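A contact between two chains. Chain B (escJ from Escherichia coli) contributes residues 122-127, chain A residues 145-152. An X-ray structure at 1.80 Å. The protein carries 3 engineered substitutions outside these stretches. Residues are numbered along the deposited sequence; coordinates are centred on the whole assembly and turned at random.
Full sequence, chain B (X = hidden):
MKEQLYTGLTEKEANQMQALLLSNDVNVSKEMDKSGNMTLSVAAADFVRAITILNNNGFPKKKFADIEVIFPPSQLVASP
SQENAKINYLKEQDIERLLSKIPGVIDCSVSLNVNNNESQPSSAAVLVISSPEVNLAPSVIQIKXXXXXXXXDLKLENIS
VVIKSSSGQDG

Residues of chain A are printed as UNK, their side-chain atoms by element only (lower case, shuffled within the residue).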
# COMPACT_ATOMS: atom_id res chain seq x y z
N SER B 122 3.92 18.49 -15.72
CA SER B 122 3.20 17.66 -14.76
C SER B 122 3.11 18.33 -13.37
O SER B 122 3.85 19.28 -13.05
CB SER B 122 3.86 16.28 -14.64
OG SER B 122 3.89 15.56 -15.87
N SER B 123 2.22 17.82 -12.53
CA SER B 123 2.26 18.12 -11.11
C SER B 123 1.83 16.86 -10.35
O SER B 123 1.30 15.93 -10.94
CB SER B 123 1.39 19.33 -10.77
OG SER B 123 0.04 19.04 -11.06
N ALA B 124 2.10 16.85 -9.05
CA ALA B 124 1.74 15.72 -8.20
C ALA B 124 1.35 16.16 -6.82
O ALA B 124 1.94 17.06 -6.25
CB ALA B 124 2.91 14.73 -8.10
N ALA B 125 0.34 15.48 -6.28
CA ALA B 125 -0.10 15.68 -4.92
C ALA B 125 0.07 14.37 -4.15
O ALA B 125 -0.40 13.32 -4.60
CB ALA B 125 -1.57 16.10 -4.92
N VAL B 126 0.71 14.46 -2.99
CA VAL B 126 1.06 13.33 -2.17
C VAL B 126 0.71 13.58 -0.71
O VAL B 126 1.19 14.53 -0.09
CB VAL B 126 2.56 13.00 -2.29
CG1 VAL B 126 2.86 11.72 -1.51
CG2 VAL B 126 2.96 12.85 -3.74
N LEU B 127 -0.14 12.72 -0.16
CA LEU B 127 -0.49 12.72 1.23
C LEU B 127 0.01 11.44 1.86
O LEU B 127 -0.31 10.35 1.40
CB LEU B 127 -2.01 12.80 1.41
CG LEU B 127 -2.53 12.76 2.84
CD1 LEU B 127 -2.08 13.93 3.68
CD2 LEU B 127 -4.03 12.67 2.87
N UNK A 145 -2.96 23.38 -1.86
CA UNK A 145 -1.82 22.95 -2.66
C UNK A 145 -1.97 21.52 -3.15
O UNK A 145 -1.59 21.23 -4.27
o UNK A 145 0.27 25.09 -3.10
c UNK A 145 -0.01 24.61 -2.00
n UNK A 145 0.11 25.28 -0.88
c UNK A 145 -0.51 23.17 -1.89
N UNK A 146 -2.55 20.64 -2.33
CA UNK A 146 -2.85 19.28 -2.77
C UNK A 146 -3.82 19.30 -3.94
O UNK A 146 -3.62 18.61 -4.94
c UNK A 146 -3.18 17.64 0.75
c UNK A 146 -1.50 16.97 -1.00
c UNK A 146 -3.44 18.46 -1.61
c UNK A 146 -2.44 18.08 -0.51
N UNK A 147 -4.88 20.10 -3.85
CA UNK A 147 -5.83 20.19 -4.95
C UNK A 147 -5.17 20.78 -6.20
O UNK A 147 -5.32 20.24 -7.29
c UNK A 147 -8.01 21.14 -5.78
c UNK A 147 -7.79 20.33 -3.43
c UNK A 147 -7.08 21.01 -4.57
N UNK A 148 -4.40 21.84 -6.01
CA UNK A 148 -3.77 22.53 -7.12
C UNK A 148 -2.93 21.56 -7.95
O UNK A 148 -3.01 21.52 -9.17
c UNK A 148 -0.92 25.21 -7.09
n UNK A 148 0.87 24.86 -8.85
c UNK A 148 -2.05 24.38 -7.68
c UNK A 148 -0.02 25.84 -8.16
c UNK A 148 -2.88 23.66 -6.60
N UNK A 149 -2.13 20.78 -7.25
CA UNK A 149 -1.16 19.91 -7.92
C UNK A 149 -1.74 18.58 -8.39
O UNK A 149 -1.04 17.81 -9.06
c UNK A 149 0.94 20.99 -7.02
o UNK A 149 1.14 21.59 -8.06
c UNK A 149 0.07 19.74 -7.02
n UNK A 149 1.44 21.38 -5.86
N UNK A 150 -3.01 18.32 -8.07
CA UNK A 150 -3.70 17.13 -8.55
C UNK A 150 -4.28 17.32 -9.95
O UNK A 150 -4.60 16.34 -10.61
c UNK A 150 -4.88 16.74 -7.63
o UNK A 150 -4.46 16.40 -6.32
N UNK A 151 -4.42 18.57 -10.38
CA UNK A 151 -5.33 18.95 -11.46
C UNK A 151 -4.66 19.85 -12.48
O UNK A 151 -3.95 20.77 -12.11
c UNK A 151 -7.36 18.94 -9.97
c UNK A 151 -6.52 19.78 -10.89
c UNK A 151 -7.38 20.39 -12.00
N UNK A 152 -4.92 19.61 -13.77
CA UNK A 152 -4.34 20.42 -14.84
C UNK A 152 -4.68 21.91 -14.78
O UNK A 152 -5.85 22.29 -14.67
o UNK A 152 -3.02 20.92 -17.46
o UNK A 152 -5.02 21.17 -18.22
c UNK A 152 -4.25 20.68 -17.36
c UNK A 152 -4.74 19.84 -16.20

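Position 145 has four side-chain atoms: two carbons in line, the second carrying one oxygen and one nitrogen. That flat amide end makes it asparagine, N145(A). It stays clear of the strand, and its backbone O accepts the helical bond from the N of position 149 at 3.1 Å.

Position 146 carries four carbons, forked at the second, which is leucine, L146(A). Its CA-to-CB bond points sideways, yet the m,t rotamer brings the fork nearer the strand: CD2 lies 4.0 Å from CB of A125(B) and 3.7 Å from O of V126(B). Its backbone O also sits 3.2 Å from CB of A125(B).

Position 147 has three carbons, branched at the first, hence valine, V147(A). It points away from the strand and is buried against other parts of the assembly.

Position 148 is a row of four carbons ending in nitrogen: lysine, K148(A). The chain is extended through chi3 and turns at chi4, and the side chain comes no nearer to the strand than 5.9 Å.

Position 149 repeats the pattern of two carbons with an oxygen and a nitrogen on the second, so it is asparagine, N149(A). It points toward the strand, and its OD1 lies 3.5 Å from CB of S123(B). NZ of K148(A) reaches this OD1 in a weak hydrogen bond of 3.4 Å, while ND2 is satisfied elsewhere in the structure.

Position 150 holds one carbon and one oxygen, a serine, S150(A). Its OG folds back to donate a hydrogen bond to O of L146(A) at 2.7 Å, and the same OG rests 3.2 Å from CB of A125(B).

Position 151 again has three carbons branched at the first: valine, V151(A), pointing away from the strand.

Position 152 has two carbons, the second carrying two oxygens, a carboxylate: aspartate, D152(A), exposed and out of reach.

The contact works through alternation and small size. S123(B) and A125(B) point toward the helix, while A124(B) between them points away. With CA atoms only 5.0 Å apart at both S123(B)–N149(A) and A125(B)–L146(A), the methyl of A125(B) fits directly against backbone O of L146(A) and OG of S150(A). OG of S123(B) lies 2.6 Å from O of N149(A), in hydrogen-bonding range, although its proton has another acceptor within reach. Here, close strand-to-helix packing pairs short side chains with the helix backbone, and lets one leucine supply the apolar cover.

Chain A, residues 145-152: NLVKNSVD
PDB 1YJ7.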